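Local coordinates for protein prolyl endopeptidase (Myxococcus xanthus, PDB 2BKL) that probably hydrolyses oligopeptides on the carboxyl side of proline and, more slowly, alanine, as a serine endopeptidase of the prolyl oligopeptidase family, at residues 454-459 with 575-580; 494-497 with 503-506. All blocks are in the same frame, centred on the assembly; numbering follows the deposited sequence.

Contact 1 (454-459 with 575-580); sequences GGFNVN and IPEYGT. With ZAH (N-[(benzyloxy)carbonyl]-L-alanyl-L-proline), chain C.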
loop_
_atom_site.group_PDB
_atom_site.type_symbol
_atom_site.label_atom_id
_atom_site.label_comp_id
_atom_site.label_asym_id
_atom_site.label_seq_id
_atom_site.Cartn_x
_atom_site.Cartn_y
_atom_site.Cartn_z
ATOM N N GLY A 454 -6.515 7.635 4.299
ATOM C CA GLY A 454 -7.889 8.034 4.030
ATOM C C GLY A 454 -8.297 7.846 2.588
ATOM O O GLY A 454 -8.492 8.808 1.863
ATOM N N GLY A 455 -8.428 6.609 2.182
ATOM C CA GLY A 455 -8.756 6.322 0.807
ATOM C C GLY A 455 -8.529 4.895 0.425
ATOM O O GLY A 455 -7.853 4.115 1.105
ATOM N N PHE A 456 -9.136 4.534 -0.700
ATOM C CA PHE A 456 -8.881 3.294 -1.399
ATOM C C PHE A 456 -9.191 2.034 -0.588
ATOM O O PHE A 456 -8.636 0.975 -0.850
ATOM C CB PHE A 456 -7.442 3.279 -1.946
ATOM C CG PHE A 456 -7.191 4.370 -2.928
ATOM C CD1 PHE A 456 -6.790 5.637 -2.531
ATOM C CD2 PHE A 456 -7.461 4.151 -4.307
ATOM C CE1 PHE A 456 -6.644 6.659 -3.469
ATOM C CE2 PHE A 456 -7.289 5.156 -5.235
ATOM C CZ PHE A 456 -6.876 6.410 -4.830
ATOM N N ASN A 457 -10.085 2.140 0.403
ATOM C CA ASN A 457 -10.463 0.998 1.229
ATOM C C ASN A 457 -9.302 0.454 2.056
ATOM O O ASN A 457 -9.359 -0.663 2.567
ATOM C CB ASN A 457 -11.097 -0.088 0.354
ATOM C CG ASN A 457 -12.126 -0.901 1.069
ATOM O OD1 ASN A 457 -12.968 -0.379 1.814
ATOM N ND2 ASN A 457 -12.075 -2.217 0.851
ATOM N N VAL A 458 -8.251 1.252 2.230
ATOM C CA VAL A 458 -7.066 0.865 2.976
ATOM C C VAL A 458 -7.283 1.112 4.452
ATOM O O VAL A 458 -7.769 2.172 4.846
ATOM C CB VAL A 458 -5.838 1.660 2.472
ATOM C CG1 VAL A 458 -4.605 1.441 3.350
ATOM C CG2 VAL A 458 -5.521 1.247 1.058
ATOM N N ASN A 459 -6.950 0.135 5.271
ATOM C CA ASN A 459 -7.101 0.261 6.711
ATOM C C ASN A 459 -5.800 0.595 7.394
ATOM O O ASN A 459 -4.736 0.077 7.026
ATOM C CB ASN A 459 -7.645 -1.025 7.295
ATOM C CG ASN A 459 -8.913 -1.424 6.633
ATOM O OD1 ASN A 459 -9.796 -0.611 6.486
ATOM N ND2 ASN A 459 -8.979 -2.656 6.156
ATOM N N ILE A 575 -9.216 7.322 -11.213
ATOM C CA ILE A 575 -10.428 8.061 -11.507
ATOM C C ILE A 575 -11.683 7.518 -10.785
ATOM O O ILE A 575 -12.501 8.298 -10.323
ATOM C CB ILE A 575 -10.616 8.181 -13.035
ATOM C CG1 ILE A 575 -9.587 9.197 -13.594
ATOM C CG2 ILE A 575 -12.053 8.590 -13.421
ATOM C CD1 ILE A 575 -9.510 9.274 -15.130
ATOM N N PRO A 576 -11.828 6.198 -10.631
ATOM C CA PRO A 576 -12.979 5.698 -9.868
ATOM C C PRO A 576 -13.031 6.130 -8.411
ATOM O O PRO A 576 -14.105 6.046 -7.777
ATOM C CB PRO A 576 -12.842 4.175 -9.985
ATOM C CG PRO A 576 -12.107 3.983 -11.293
ATOM C CD PRO A 576 -11.064 5.097 -11.255
ATOM N N GLU A 577 -11.891 6.549 -7.860
ATOM C CA GLU A 577 -11.780 7.023 -6.479
ATOM C C GLU A 577 -11.919 8.544 -6.343
ATOM O O GLU A 577 -12.604 9.041 -5.449
ATOM C CB GLU A 577 -10.448 6.575 -5.852
ATOM C CG GLU A 577 -10.317 6.830 -4.360
ATOM C CD GLU A 577 -11.050 5.852 -3.450
ATOM O OE1 GLU A 577 -11.635 4.860 -3.925
ATOM O OE2 GLU A 577 -11.003 6.088 -2.226
ATOM N N TYR A 578 -11.272 9.303 -7.231
ATOM C CA TYR A 578 -11.218 10.750 -7.109
ATOM C C TYR A 578 -12.144 11.503 -8.072
ATOM O O TYR A 578 -12.534 12.625 -7.799
ATOM C CB TYR A 578 -9.823 11.233 -7.426
ATOM C CG TYR A 578 -8.714 10.814 -6.502
ATOM C CD1 TYR A 578 -8.787 11.040 -5.133
ATOM C CD2 TYR A 578 -7.547 10.236 -7.000
ATOM C CE1 TYR A 578 -7.747 10.690 -4.294
ATOM C CE2 TYR A 578 -6.475 9.897 -6.166
ATOM C CZ TYR A 578 -6.577 10.132 -4.802
ATOM O OH TYR A 578 -5.516 9.790 -4.000
ATOM N N GLY A 579 -12.463 10.892 -9.212
ATOM C CA GLY A 579 -13.110 11.560 -10.346
ATOM C C GLY A 579 -12.043 12.133 -11.267
ATOM O O GLY A 579 -10.832 12.009 -11.015
ATOM N N THR A 580 -12.471 12.748 -12.362
ATOM C CA THR A 580 -11.547 13.362 -13.301
ATOM C C THR A 580 -12.000 14.769 -13.649
ATOM O O THR A 580 -13.170 14.995 -13.977
ATOM C CB THR A 580 -11.410 12.567 -14.599
ATOM O OG1 THR A 580 -10.708 13.365 -15.570
ATOM C CG2 THR A 580 -12.759 12.159 -15.204
HETATM C C1 ZAH C . -0.718 6.045 -3.405
HETATM O O2 ZAH C . -1.764 6.301 -2.496
HETATM C C3 ZAH C . -1.218 5.804 -4.849
HETATM C C4 ZAH C . -1.915 7.039 -5.425
HETATM C C5 ZAH C . -3.399 6.883 -5.114
HETATM C C6 ZAH C . -3.657 5.409 -4.945
HETATM N N7 ZAH C . -2.322 4.824 -4.954
HETATM C C8 ZAH C . -2.114 3.510 -4.948
HETATM O O9 ZAH C . -0.866 3.082 -5.030
HETATM C C10 ZAH C . -3.266 2.501 -5.149
HETATM C C11 ZAH C . -3.831 2.307 -3.742
HETATM N N14 ZAH C . -2.795 1.230 -5.639
HETATM C C15 ZAH C . -2.427 1.074 -6.889
HETATM O O16 ZAH C . -2.555 2.035 -7.766
HETATM O O17 ZAH C . -1.912 -0.204 -7.286
HETATM C C18 ZAH C . -1.382 -0.237 -8.635
HETATM C C19 ZAH C . -0.587 -1.519 -8.907
HETATM C C20 ZAH C . -1.256 -2.750 -8.913
HETATM C C21 ZAH C . -0.543 -3.926 -9.148
HETATM C C22 ZAH C . 0.830 -3.865 -9.400
HETATM C C23 ZAH C . 1.498 -2.637 -9.419
HETATM C C24 ZAH C . 0.787 -1.464 -9.169
#
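The pocket that takes the proline end of the bound ZAH has F456 as one wall, and this contact fixes that wall from behind and from the side. The F456 ring is sandwiched: ZAH C6, in the proline ring of the ligand, lies over one face, 3.4 Å from F456 CZ, and E577 CG lies over the opposite face, 3.6 Å from the ring centroid in a CH-pi contact. Y578 meets the rim. Its ring takes the edge of F456 in an offset edge-to-face pair, centroids 5.4 Å apart and planes at 82°, with Y578 OH 3.4 Å from F456 CE1.

E577 does two jobs. With CG anti to its backbone N (chi1 -171°) and a bend at chi2, the chain crosses the phenyl face turned away from ZAH and brings OE2 to the backbone of F456. F456 N donates to E577 OE2 at 2.9 Å, nearly straight at 165°, coming in from above the carboxylate plane. E577 OE1 is hydrogen-bonded to H494 NE2, so both oxygens of this buried carboxylate have a partner.

Residues 455-458 form a type I' turn, closed by V458 N to G455 O. That turn belongs to the loop after strand 448-451, and it meets the short helix 575-578. Y578 OH donates to N534 OD1, at the start of helix 534-545; W249 and W574 add their rings around F456.

Contact 2 (494-497 with 503-506); sequences HDAG and QNVF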
loop_
_atom_site.group_PDB
_atom_site.type_symbol
_atom_site.label_atom_id
_atom_site.label_comp_id
_atom_site.label_asym_id
_atom_site.label_seq_id
_atom_site.Cartn_x
_atom_site.Cartn_y
_atom_site.Cartn_z
ATOM N N HIS A 494 -15.603 3.751 3.342
ATOM C CA HIS A 494 -14.866 4.022 2.135
ATOM C C HIS A 494 -15.636 5.066 1.300
ATOM O O HIS A 494 -15.081 6.082 0.877
ATOM C CB HIS A 494 -14.653 2.706 1.340
ATOM C CG HIS A 494 -13.975 2.881 0.029
ATOM N ND1 HIS A 494 -14.269 2.085 -1.054
ATOM C CD2 HIS A 494 -13.043 3.768 -0.393
ATOM C CE1 HIS A 494 -13.541 2.473 -2.089
ATOM N NE2 HIS A 494 -12.782 3.493 -1.715
ATOM N N ASP A 495 -16.906 4.785 1.064
ATOM C CA ASP A 495 -17.721 5.652 0.201
ATOM C C ASP A 495 -17.880 7.060 0.741
ATOM O O ASP A 495 -17.959 8.018 -0.040
ATOM C CB ASP A 495 -19.096 5.043 -0.071
ATOM C CG ASP A 495 -19.057 3.903 -1.068
ATOM O OD1 ASP A 495 -18.004 3.660 -1.719
ATOM O OD2 ASP A 495 -20.078 3.180 -1.211
ATOM N N ALA A 496 -17.900 7.213 2.063
ATOM C CA ALA A 496 -18.016 8.539 2.653
ATOM C C ALA A 496 -16.711 9.335 2.616
ATOM O O ALA A 496 -16.657 10.447 3.161
ATOM C CB ALA A 496 -18.534 8.446 4.070
ATOM N N GLY A 497 -15.665 8.812 1.984
ATOM C CA GLY A 497 -14.415 9.528 1.853
ATOM C C GLY A 497 -13.831 9.446 0.468
ATOM O O GLY A 497 -12.628 9.433 0.323
ATOM N N GLN A 503 -13.724 15.527 0.789
ATOM C CA GLN A 503 -13.483 16.524 1.805
ATOM C C GLN A 503 -13.725 15.969 3.202
ATOM O O GLN A 503 -13.134 16.446 4.175
ATOM C CB GLN A 503 -14.324 17.782 1.578
ATOM C CG GLN A 503 -14.123 18.907 2.578
ATOM C CD GLN A 503 -12.715 19.411 2.626
ATOM O OE1 GLN A 503 -12.108 19.604 1.570
ATOM N NE2 GLN A 503 -12.209 19.728 3.829
ATOM N N ASN A 504 -14.613 14.982 3.353
ATOM C CA ASN A 504 -14.808 14.371 4.673
ATOM C C ASN A 504 -13.517 13.791 5.258
ATOM O O ASN A 504 -13.312 13.800 6.463
ATOM C CB ASN A 504 -15.817 13.249 4.608
ATOM C CG ASN A 504 -17.258 13.711 4.384
ATOM O OD1 ASN A 504 -17.636 14.848 4.662
ATOM N ND2 ASN A 504 -18.086 12.795 3.897
ATOM N N VAL A 505 -12.629 13.274 4.411
ATOM C CA VAL A 505 -11.383 12.697 4.862
ATOM C C VAL A 505 -10.548 13.794 5.503
ATOM O O VAL A 505 -9.969 13.616 6.582
ATOM C CB VAL A 505 -10.590 12.122 3.683
ATOM C CG1 VAL A 505 -9.294 11.538 4.128
ATOM C CG2 VAL A 505 -11.418 11.080 2.969
ATOM N N PHE A 506 -10.458 14.928 4.825
ATOM C CA PHE A 506 -9.703 16.050 5.308
ATOM C C PHE A 506 -10.304 16.611 6.578
ATOM O O PHE A 506 -9.576 16.888 7.542
ATOM C CB PHE A 506 -9.547 17.126 4.220
ATOM C CG PHE A 506 -9.113 16.585 2.857
ATOM C CD1 PHE A 506 -8.238 15.531 2.756
ATOM C CD2 PHE A 506 -9.612 17.144 1.688
ATOM C CE1 PHE A 506 -7.839 15.061 1.524
ATOM C CE2 PHE A 506 -9.214 16.652 0.431
ATOM C CZ PHE A 506 -8.330 15.634 0.365
#
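Helix 491-495 gives way to loop at A496 and G497, and the chain comes back after a short connection as the first turn of helix 503-518: two successive helices joined by a short loop in the alpha/beta-hydrolase domain. G497 N still reaches back to H494 O in a 3.0 Å bond, a tight turn that overlaps the end of the helix. The two backbones come closest at G497 and V505, whose CA atoms are 5.3 Å apart.

N504 carries the polar half of the contact. Its CG sits beside its own backbone N (chi1 -71°), which swings the amide off the new helix to the end of the old one. There ND2 of N504 donates to the backbone O of A496 at 2.8 Å with an N-H...O angle of 163°. The acceptor lies almost in the amide plane of N504, while the donor is tilted a little from the plane of the A496 carbonyl. N504 CB also touches A496 O, at 3.3 Å, so the carbonyl is met by both the base and the end of the side chain. R484, from a nearby loop, packs on A496 and N504.

V505 contributes van der Waals contact, with a methyl against the G497 backbone. With no side chain on G497, that methyl packs straight onto the main chain. Of the two V505 branches it is CG2, beside the backbone N, that faces G497: V505 CG2 lies 3.6 Å from G497 CA and 3.3 Å from G497 O.

Contact 2 is nested within the chain between the two segments of contact 1, and the two centres are about 9 Å apart. H494 joins them: its NE2 meets E577 OE1 at 2.8 Å in a probable hydrogen bond and also packs against F456 CA, while H494 CD2 lies 3.5 Å from N457 N. A second seam runs from V505 CG1 to G454 O, 3.6 Å apart. The ligand touches contact 1 directly through F456 and Y578, whereas the V505 side chain is about 11 Å from it. The pairing of 494-497 with 503-506 is therefore a second layer, in which H494 probably helps to position the E577 carboxylate that backs F456.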